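Local structure of DnaD domain protein (2I5U) at residues I34-A48 with I63-S77. The protein is of unknown function but belongs to the DnaB/DnaD family, and its DnaD domain, the part described here, suggests a role in initiating DNA replication. Residues are numbered along the deposited sequence; the frame is centred on the assembly and turned at random. Where two conformers were deposited one is given.
Sequences IGASQKEAEQLIVKA and INAILKDWEQRGFKS
Ile-34 and Lys-76 open the contact: the lysine chain, bent at three successive bonds, lies over the turn after helix 18-32, its CD 3.4 Å from Ile-34 O and its CG 3.4 Å from Ala-36 N. Gly-35, at positive phi, closes a Schellman motif there, as Gly-74 does for helix 60-73. Ser-37 is the N-cap of helix 38-55, in a capping box: Glu-40 N donates to Ser-37 OG, and Ser-37 N returns a nearly straight bond to Glu-40 OE1. Glu-40 also lays its CB against Lys-76 O. Leu-44 packs CD1 against the carbonyl oxygens of Phe-75 and Lys-76; Phe-75 O, buried by the contact, has no polar partner in the model. Leu-44 CD2 meets Trp-70 CE3 at 3.8 Å, and Leu-44 O lies at the indole edge, near its plane, 3.3 Å from Trp-70 CZ3. Ile-45 CG1 meets Leu-67 CD1 at 4.2 Å. The Lys-47 side chain crosses Trp-70 at about a right angle; Ile-66 CG2 rests over one indole face, offset toward the rim. Ala-48 is a knob in the hole formed by Ile-63, Ile-66, Leu-67 and Trp-70. The helix segments run 136° apart in direction, axes 9.9 Å apart at closest; Ile-45 also touches Ile-28 of helix 18-32 and Ile-4 of helix 2-9, within the all-helical domain.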
ATOM      1  N   ILE A  34     -13.365  -4.159   5.997  1.00 23.39           N
ATOM      2  CA  ILE A  34     -14.441  -3.179   5.760  1.00 24.88           C
ATOM      3  C   ILE A  34     -15.037  -3.287   4.363  1.00 24.57           C
ATOM      4  O   ILE A  34     -15.735  -2.387   3.910  1.00 24.97           O
ATOM      5  CB  ILE A  34     -14.013  -1.729   6.095  1.00 25.69           C
ATOM      6  CG1 ILE A  34     -12.727  -1.320   5.374  1.00 26.81           C
ATOM      7  CG2 ILE A  34     -13.820  -1.598   7.586  1.00 26.16           C
ATOM      8  CD1 ILE A  34     -12.890  -0.859   3.910  1.00 28.77           C
ATOM      9  N   GLY A  35     -14.803  -4.421   3.707  1.00 24.44           N
ATOM     10  CA  GLY A  35     -15.579  -4.796   2.524  1.00 23.73           C
ATOM     11  C   GLY A  35     -14.892  -4.641   1.182  1.00 23.04           C
ATOM     12  O   GLY A  35     -15.521  -4.799   0.148  1.00 23.66           O
ATOM     13  N   ALA A  36     -13.593  -4.351   1.182  1.00 22.31           N
ATOM     14  CA  ALA A  36     -12.826  -4.355  -0.054  1.00 22.11           C
ATOM     15  C   ALA A  36     -12.511  -5.788  -0.475  1.00 22.13           C
ATOM     16  O   ALA A  36     -12.284  -6.654   0.371  1.00 22.52           O
ATOM     17  CB  ALA A  36     -11.505  -3.565   0.144  1.00 21.80           C
ATOM     18  N   SER A  37     -12.461  -6.041  -1.778  1.00 21.44           N
ATOM     19  CA  SER A  37     -11.915  -7.304  -2.268  1.00 21.89           C
ATOM     20  C   SER A  37     -10.396  -7.278  -2.118  1.00 22.24           C
ATOM     21  O   SER A  37      -9.799  -6.210  -1.980  1.00 22.76           O
ATOM     22  CB  SER A  37     -12.296  -7.543  -3.736  1.00 21.33           C
ATOM     23  OG  SER A  37     -11.676  -6.601  -4.602  1.00 20.60           O
ATOM     24  N   GLN A  38      -9.777  -8.453  -2.149  1.00 23.23           N
ATOM     25  CA  GLN A  38      -8.319  -8.551  -2.132  1.00 23.53           C
ATOM     26  C   GLN A  38      -7.744  -7.707  -3.257  1.00 23.18           C
ATOM     27  O   GLN A  38      -6.794  -6.960  -3.053  1.00 22.53           O
ATOM     28  CB  GLN A  38      -7.872 -10.013  -2.277  1.00 23.89           C
ATOM     29  CG  GLN A  38      -6.364 -10.226  -2.160  1.00 24.72           C
ATOM     30  CD  GLN A  38      -5.963 -11.691  -2.287  1.00 26.69           C
ATOM     31  OE1 GLN A  38      -6.443 -12.553  -1.540  1.00 32.76           O
ATOM     32  NE2 GLN A  38      -5.081 -11.982  -3.239  1.00 31.97           N
ATOM     33  N   LYS A  39      -8.343  -7.809  -4.439  1.00 23.00           N
ATOM     34  CA  LYS A  39      -7.869  -7.088  -5.622  1.00 22.96           C
ATOM     35  C   LYS A  39      -7.969  -5.572  -5.455  1.00 22.41           C
ATOM     36  O   LYS A  39      -7.046  -4.835  -5.807  1.00 22.23           O
ATOM     37  CB  LYS A  39      -8.671  -7.513  -6.846  1.00 23.47           C
ATOM     38  CG  LYS A  39      -8.013  -7.143  -8.158  1.00 27.54           C
ATOM     39  CD  LYS A  39      -6.953  -8.178  -8.559  1.00 31.97           C
ATOM     40  CE  LYS A  39      -5.734  -7.523  -9.191  1.00 33.68           C
ATOM     41  NZ  LYS A  39      -6.097  -6.618 -10.320  1.00 35.50           N
ATOM     42  N   GLU A  40      -9.088  -5.106  -4.911  1.00 21.31           N
ATOM     43  CA  GLU A  40      -9.298  -3.674  -4.678  1.00 21.33           C
ATOM     44  C   GLU A  40      -8.307  -3.144  -3.641  1.00 20.01           C
ATOM     45  O   GLU A  40      -7.793  -2.032  -3.778  1.00 19.30           O
ATOM     46  CB  GLU A  40     -10.726  -3.408  -4.180  1.00 21.46           C
ATOM     47  CG  GLU A  40     -11.793  -3.472  -5.252  1.00 22.49           C
ATOM     48  CD  GLU A  40     -13.209  -3.544  -4.683  1.00 23.05           C
ATOM     49  OE1 GLU A  40     -13.404  -4.099  -3.581  1.00 24.47           O
ATOM     50  OE2 GLU A  40     -14.139  -3.066  -5.369  1.00 24.94           O
ATOM     51  N   ALA A  41      -8.065  -3.941  -2.604  1.00 19.66           N
ATOM     52  CA  ALA A  41      -7.132  -3.557  -1.550  1.00 19.79           C
ATOM     53  C   ALA A  41      -5.722  -3.435  -2.137  1.00 19.84           C
ATOM     54  O   ALA A  41      -4.999  -2.474  -1.850  1.00 19.72           O
ATOM     55  CB  ALA A  41      -7.183  -4.576  -0.388  1.00 19.76           C
ATOM     56  N   GLU A  42      -5.328  -4.394  -2.960  1.00 20.16           N
ATOM     57  CA  GLU A  42      -4.032  -4.341  -3.642  1.00 20.94           C
ATOM     58  C   GLU A  42      -3.907  -3.096  -4.506  1.00 20.38           C
ATOM     59  O   GLU A  42      -2.855  -2.439  -4.514  1.00 20.87           O
ATOM     60  CB  GLU A  42      -3.831  -5.613  -4.470  1.00 20.98           C
ATOM     61  CG  GLU A  42      -2.434  -5.817  -5.040  1.00 23.17           C
ATOM     62  CD  GLU A  42      -2.341  -7.059  -5.923  1.00 26.16           C
ATOM     63  OE1 GLU A  42      -3.062  -7.130  -6.943  1.00 33.59           O
ATOM     64  OE2 GLU A  42      -1.562  -7.978  -5.575  1.00 33.85           O
ATOM     65  N   GLN A  43      -4.973  -2.771  -5.231  0.50 20.08           N
ATOM     66  CA  GLN A  43      -5.010  -1.575  -6.070  0.50 20.19           C
ATOM     67  C   GLN A  43      -4.831  -0.295  -5.255  0.50 19.90           C
ATOM     68  O   GLN A  43      -4.164   0.632  -5.697  0.50 19.75           O
ATOM     69  CB  GLN A  43      -6.327  -1.509  -6.857  0.50 20.18           C
ATOM     70  CG  GLN A  43      -6.437  -2.560  -7.960  0.50 20.10           C
ATOM     71  CD  GLN A  43      -7.744  -2.492  -8.744  0.50 21.01           C
ATOM     72  OE1 GLN A  43      -8.772  -2.004  -8.249  0.50 21.81           O
ATOM     73  NE2 GLN A  43      -7.719  -3.020  -9.963  0.50 21.00           N
ATOM     74  N   LEU A  44      -5.414  -0.252  -4.060  1.00 19.94           N
ATOM     75  CA  LEU A  44      -5.260   0.909  -3.178  1.00 19.57           C
ATOM     76  C   LEU A  44      -3.797   1.086  -2.772  1.00 19.15           C
ATOM     77  O   LEU A  44      -3.261   2.186  -2.789  1.00 18.80           O
ATOM     78  CB  LEU A  44      -6.112   0.778  -1.919  1.00 20.22           C
ATOM     79  CG  LEU A  44      -7.624   0.972  -2.114  1.00 20.77           C
ATOM     80  CD1 LEU A  44      -8.392   0.584  -0.843  1.00 22.60           C
ATOM     81  CD2 LEU A  44      -7.939   2.396  -2.517  1.00 22.87           C
ATOM     82  N   ILE A  45      -3.138  -0.011  -2.441  1.00 18.44           N
ATOM     83  CA  ILE A  45      -1.749   0.079  -2.028  1.00 18.35           C
ATOM     84  C   ILE A  45      -0.874   0.549  -3.208  1.00 17.87           C
ATOM     85  O   ILE A  45      -0.027   1.422  -3.051  1.00 17.70           O
ATOM     86  CB  ILE A  45      -1.228  -1.241  -1.410  1.00 18.70           C
ATOM     87  CG1 ILE A  45      -1.944  -1.511  -0.082  1.00 20.42           C
ATOM     88  CG2 ILE A  45       0.267  -1.146  -1.171  1.00 18.99           C
ATOM     89  CD1 ILE A  45      -1.839  -2.928   0.381  1.00 21.10           C
ATOM     90  N   VAL A  46      -1.103  -0.011  -4.384  1.00 17.01           N
ATOM     91  CA  VAL A  46      -0.364   0.420  -5.566  1.00 17.00           C
ATOM     92  C   VAL A  46      -0.535   1.925  -5.779  1.00 17.09           C
ATOM     93  O   VAL A  46       0.451   2.641  -6.052  1.00 16.85           O
ATOM     94  CB  VAL A  46      -0.805  -0.340  -6.815  1.00 16.75           C
ATOM     95  CG1 VAL A  46      -0.197   0.298  -8.067  1.00 16.96           C
ATOM     96  CG2 VAL A  46      -0.404  -1.812  -6.720  1.00 17.06           C
ATOM     97  N   LYS A  47      -1.772   2.410  -5.672  1.00 17.78           N
ATOM     98  CA  LYS A  47      -2.037   3.838  -5.851  1.00 17.44           C
ATOM     99  C   LYS A  47      -1.306   4.699  -4.803  1.00 17.26           C
ATOM    100  O   LYS A  47      -0.774   5.755  -5.126  1.00 17.47           O
ATOM    101  CB  LYS A  47      -3.538   4.123  -5.813  1.00 18.55           C
ATOM    102  CG  LYS A  47      -3.900   5.574  -6.034  1.00 21.06           C
ATOM    103  CD  LYS A  47      -3.719   5.981  -7.487  1.00 28.41           C
ATOM    104  CE  LYS A  47      -3.269   7.423  -7.642  1.00 31.99           C
ATOM    105  NZ  LYS A  47      -1.781   7.519  -7.609  1.00 34.18           N
ATOM    106  N   ALA A  48      -1.322   4.275  -3.538  1.00 16.68           N
ATOM    107  CA  ALA A  48      -0.607   5.009  -2.492  1.00 16.62           C
ATOM    108  C   ALA A  48       0.891   5.040  -2.818  1.00 16.32           C
ATOM    109  O   ALA A  48       1.553   6.041  -2.598  1.00 17.16           O
ATOM    110  CB  ALA A  48      -0.847   4.387  -1.103  1.00 17.40           C
ATOM    111  N   ILE A  63       3.348   6.271   3.014  1.00 16.54           N
ATOM    112  CA  ILE A  63       2.298   5.430   2.447  1.00 17.05           C
ATOM    113  C   ILE A  63       1.266   5.033   3.506  1.00 17.24           C
ATOM    114  O   ILE A  63       0.064   5.051   3.252  1.00 16.77           O
ATOM    115  CB  ILE A  63       2.913   4.183   1.761  1.00 16.66           C
ATOM    116  CG1 ILE A  63       3.720   4.621   0.536  1.00 17.70           C
ATOM    117  CG2 ILE A  63       1.840   3.193   1.386  1.00 18.03           C
ATOM    118  CD1 ILE A  63       4.729   3.620   0.121  1.00 18.23           C
ATOM    119  N   ASN A  64       1.748   4.657   4.680  1.00 16.59           N
ATOM    120  CA  ASN A  64       0.887   4.291   5.809  1.00 16.95           C
ATOM    121  C   ASN A  64      -0.097   5.423   6.166  1.00 17.60           C
ATOM    122  O   ASN A  64      -1.270   5.175   6.413  1.00 17.63           O
ATOM    123  CB  ASN A  64       1.777   3.916   7.007  1.00 17.63           C
ATOM    124  CG  ASN A  64       1.011   3.374   8.168  1.00 19.57           C
ATOM    125  OD1 ASN A  64       0.200   2.473   8.036  1.00 20.60           O
ATOM    126  ND2 ASN A  64       1.306   3.901   9.341  1.00 24.59           N
ATOM    127  N   ALA A  65       0.393   6.648   6.200  1.00 17.61           N
ATOM    128  CA  ALA A  65      -0.475   7.790   6.513  1.00 18.28           C
ATOM    129  C   ALA A  65      -1.608   7.895   5.503  1.00 18.43           C
ATOM    130  O   ALA A  65      -2.772   8.156   5.875  1.00 19.19           O
ATOM    131  CB  ALA A  65       0.323   9.057   6.551  1.00 18.49           C
ATOM    132  N   ILE A  66      -1.276   7.706   4.227  1.00 19.53           N
ATOM    133  CA  ILE A  66      -2.286   7.744   3.175  1.00 19.81           C
ATOM    134  C   ILE A  66      -3.327   6.657   3.375  1.00 20.12           C
ATOM    135  O   ILE A  66      -4.525   6.900   3.333  1.00 20.53           O
ATOM    136  CB  ILE A  66      -1.664   7.557   1.785  1.00 19.62           C
ATOM    137  CG1 ILE A  66      -0.700   8.695   1.460  1.00 21.39           C
ATOM    138  CG2 ILE A  66      -2.753   7.484   0.720  1.00 18.88           C
ATOM    139  CD1 ILE A  66       0.152   8.461   0.222  1.00 22.47           C
ATOM    140  N   LEU A  67      -2.858   5.440   3.565  1.00 18.10           N
ATOM    141  CA  LEU A  67      -3.762   4.301   3.745  1.00 18.94           C
ATOM    142  C   LEU A  67      -4.662   4.426   4.985  1.00 19.96           C
ATOM    143  O   LEU A  67      -5.807   3.983   4.958  1.00 20.82           O
ATOM    144  CB  LEU A  67      -2.960   2.991   3.801  1.00 18.27           C
ATOM    145  CG  LEU A  67      -2.196   2.637   2.525  1.00 18.44           C
ATOM    146  CD1 LEU A  67      -1.329   1.422   2.813  1.00 18.74           C
ATOM    147  CD2 LEU A  67      -3.130   2.423   1.350  1.00 17.27           C
ATOM    148  N   LYS A  68      -4.143   4.981   6.078  1.00 19.78           N
ATOM    149  CA  LYS A  68      -4.968   5.149   7.299  1.00 21.15           C
ATOM    150  C   LYS A  68      -6.146   6.047   7.030  1.00 21.26           C
ATOM    151  O   LYS A  68      -7.261   5.830   7.578  1.00 19.98           O
ATOM    152  CB  LYS A  68      -4.158   5.752   8.442  1.00 21.66           C
ATOM    153  CG  LYS A  68      -3.212   4.799   9.095  1.00 23.50           C
ATOM    154  CD  LYS A  68      -2.494   5.462  10.250  1.00 24.68           C
ATOM    155  CE  LYS A  68      -1.437   4.548  10.856  1.00 26.51           C
ATOM    156  NZ  LYS A  68      -0.594   5.215  11.928  1.00 29.59           N
ATOM    157  N   ASP A  69      -5.911   7.100   6.240  0.50 21.49           N
ATOM    158  CA  ASP A  69      -6.976   8.015   5.827  0.50 22.13           C
ATOM    159  C   ASP A  69      -8.045   7.239   5.088  0.50 22.46           C
ATOM    160  O   ASP A  69      -9.213   7.237   5.473  0.50 22.62           O
ATOM    161  CB  ASP A  69      -6.448   9.107   4.889  0.50 21.95           C
ATOM    162  CG  ASP A  69      -5.578  10.112   5.585  0.50 23.00           C
ATOM    163  OD1 ASP A  69      -5.729  10.299   6.803  0.50 23.06           O
ATOM    164  OD2 ASP A  69      -4.747  10.742   4.901  0.50 25.12           O
ATOM    165  N   TRP A  70      -7.621   6.552   4.036  1.00 22.41           N
ATOM    166  CA  TRP A  70      -8.545   5.838   3.175  1.00 22.32           C
ATOM    167  C   TRP A  70      -9.341   4.784   3.943  1.00 22.57           C
ATOM    168  O   TRP A  70     -10.547   4.607   3.708  1.00 22.55           O
ATOM    169  CB  TRP A  70      -7.765   5.198   2.018  1.00 21.94           C
ATOM    170  CG  TRP A  70      -7.155   6.213   1.079  1.00 21.21           C
ATOM    171  CD1 TRP A  70      -7.350   7.561   1.087  1.00 21.92           C
ATOM    172  CD2 TRP A  70      -6.272   5.944  -0.021  1.00 21.09           C
ATOM    173  NE1 TRP A  70      -6.629   8.153   0.087  1.00 21.71           N
ATOM    174  CE2 TRP A  70      -5.961   7.183  -0.617  1.00 20.90           C
ATOM    175  CE3 TRP A  70      -5.701   4.777  -0.544  1.00 20.82           C
ATOM    176  CZ2 TRP A  70      -5.133   7.293  -1.744  1.00 21.16           C
ATOM    177  CZ3 TRP A  70      -4.862   4.887  -1.667  1.00 20.42           C
ATOM    178  CH2 TRP A  70      -4.585   6.131  -2.243  1.00 21.03           C
ATOM    179  N   GLU A  71      -8.685   4.115   4.882  1.00 22.62           N
ATOM    180  CA  GLU A  71      -9.324   3.050   5.658  1.00 23.09           C
ATOM    181  C   GLU A  71     -10.424   3.598   6.557  1.00 24.09           C
ATOM    182  O   GLU A  71     -11.538   3.047   6.595  1.00 22.66           O
ATOM    183  CB  GLU A  71      -8.291   2.320   6.515  1.00 23.06           C
ATOM    184  CG  GLU A  71      -8.899   1.254   7.425  1.00 22.75           C
ATOM    185  CD  GLU A  71      -7.942   0.768   8.479  1.00 22.84           C
ATOM    186  OE1 GLU A  71      -7.100   1.569   8.953  1.00 22.11           O
ATOM    187  OE2 GLU A  71      -8.039  -0.430   8.869  1.00 25.14           O
ATOM    188  N   GLN A  72     -10.128   4.680   7.274  1.00 24.55           N
ATOM    189  CA  GLN A  72     -11.126   5.288   8.161  1.00 25.48           C
ATOM    190  C   GLN A  72     -12.311   5.860   7.382  1.00 26.07           C
ATOM    191  O   GLN A  72     -13.460   5.801   7.853  1.00 24.97           O
ATOM    192  CB  GLN A  72     -10.494   6.357   9.071  1.00 25.60           C
ATOM    193  CG  GLN A  72      -9.881   7.559   8.369  1.00 26.75           C
ATOM    194  CD  GLN A  72     -10.855   8.692   8.134  1.00 28.80           C
ATOM    195  OE1 GLN A  72     -11.982   8.686   8.651  1.00 24.89           O
ATOM    196  NE2 GLN A  72     -10.417   9.696   7.361  1.00 29.06           N
ATOM    197  N   ARG A  73     -12.046   6.413   6.200  1.00 26.91           N
ATOM    198  CA  ARG A  73     -13.126   6.941   5.345  1.00 28.64           C
ATOM    199  C   ARG A  73     -13.968   5.806   4.759  1.00 29.06           C
ATOM    200  O   ARG A  73     -15.117   6.019   4.361  1.00 29.64           O
ATOM    201  CB  ARG A  73     -12.560   7.815   4.214  1.00 28.57           C
ATOM    202  CG  ARG A  73     -11.860   9.094   4.697  1.00 30.03           C
ATOM    203  CD  ARG A  73     -11.991  10.245   3.698  1.00 31.60           C
ATOM    204  NE  ARG A  73     -10.742  10.996   3.501  1.00 34.54           N
ATOM    205  CZ  ARG A  73     -10.605  12.020   2.649  1.00 35.48           C
ATOM    206  NH1 ARG A  73      -9.429  12.639   2.526  1.00 36.12           N
ATOM    207  NH2 ARG A  73     -11.635  12.425   1.912  1.00 36.08           N
ATOM    208  N   GLY A  74     -13.394   4.604   4.720  1.00 30.20           N
ATOM    209  CA  GLY A  74     -14.080   3.420   4.232  1.00 31.12           C
ATOM    210  C   GLY A  74     -13.960   3.260   2.735  1.00 32.64           C
ATOM    211  O   GLY A  74     -14.827   2.652   2.099  1.00 33.29           O
ATOM    212  N   PHE A  75     -12.886   3.806   2.167  1.00 34.46           N
ATOM    213  CA  PHE A  75     -12.617   3.665   0.742  1.00 36.16           C
ATOM    214  C   PHE A  75     -12.240   2.224   0.395  1.00 36.87           C
ATOM    215  O   PHE A  75     -11.155   1.750   0.752  1.00 36.73           O
ATOM    216  CB  PHE A  75     -11.495   4.621   0.304  1.00 36.35           C
ATOM    217  CG  PHE A  75     -11.857   6.088   0.400  1.00 36.26           C
ATOM    218  CD1 PHE A  75     -13.191   6.506   0.531  1.00 37.03           C
ATOM    219  CD2 PHE A  75     -10.861   7.054   0.311  1.00 36.19           C
ATOM    220  CE1 PHE A  75     -13.511   7.858   0.601  1.00 37.04           C
ATOM    221  CE2 PHE A  75     -11.169   8.406   0.379  1.00 37.15           C
ATOM    222  CZ  PHE A  75     -12.499   8.812   0.518  1.00 36.96           C
ATOM    223  N   LYS A  76     -13.148   1.539  -0.297  1.00 37.86           N
ATOM    224  CA  LYS A  76     -12.911   0.178  -0.775  1.00 38.47           C
ATOM    225  C   LYS A  76     -11.995   0.171  -2.000  1.00 39.07           C
ATOM    226  O   LYS A  76     -11.304  -0.819  -2.250  1.00 40.01           O
ATOM    227  CB  LYS A  76     -14.238  -0.513  -1.138  1.00 38.64           C
ATOM    228  CG  LYS A  76     -14.828  -1.403  -0.041  1.00 39.71           C
ATOM    229  CD  LYS A  76     -15.746  -0.645   0.934  1.00 40.48           C
ATOM    230  CE  LYS A  76     -16.995  -0.065   0.252  1.00 40.60           C
ATOM    231  NZ  LYS A  76     -17.786  -1.074  -0.529  1.00 41.06           N
ATOM    232  N   SER A  77     -11.990   1.272  -2.755  1.00 39.40           N
ATOM    233  CA  SER A  77     -11.278   1.326  -4.031  1.00 39.28           C
ATOM    234  C   SER A  77     -10.911   2.751  -4.448  1.00 39.26           C
ATOM    235  O   SER A  77     -11.318   3.722  -3.814  1.00 39.06           O
ATOM    236  CB  SER A  77     -12.133   0.684  -5.121  1.00 39.59           C
ATOM    237  OG  SER A  77     -13.411   1.292  -5.170  1.00 40.18           O
TER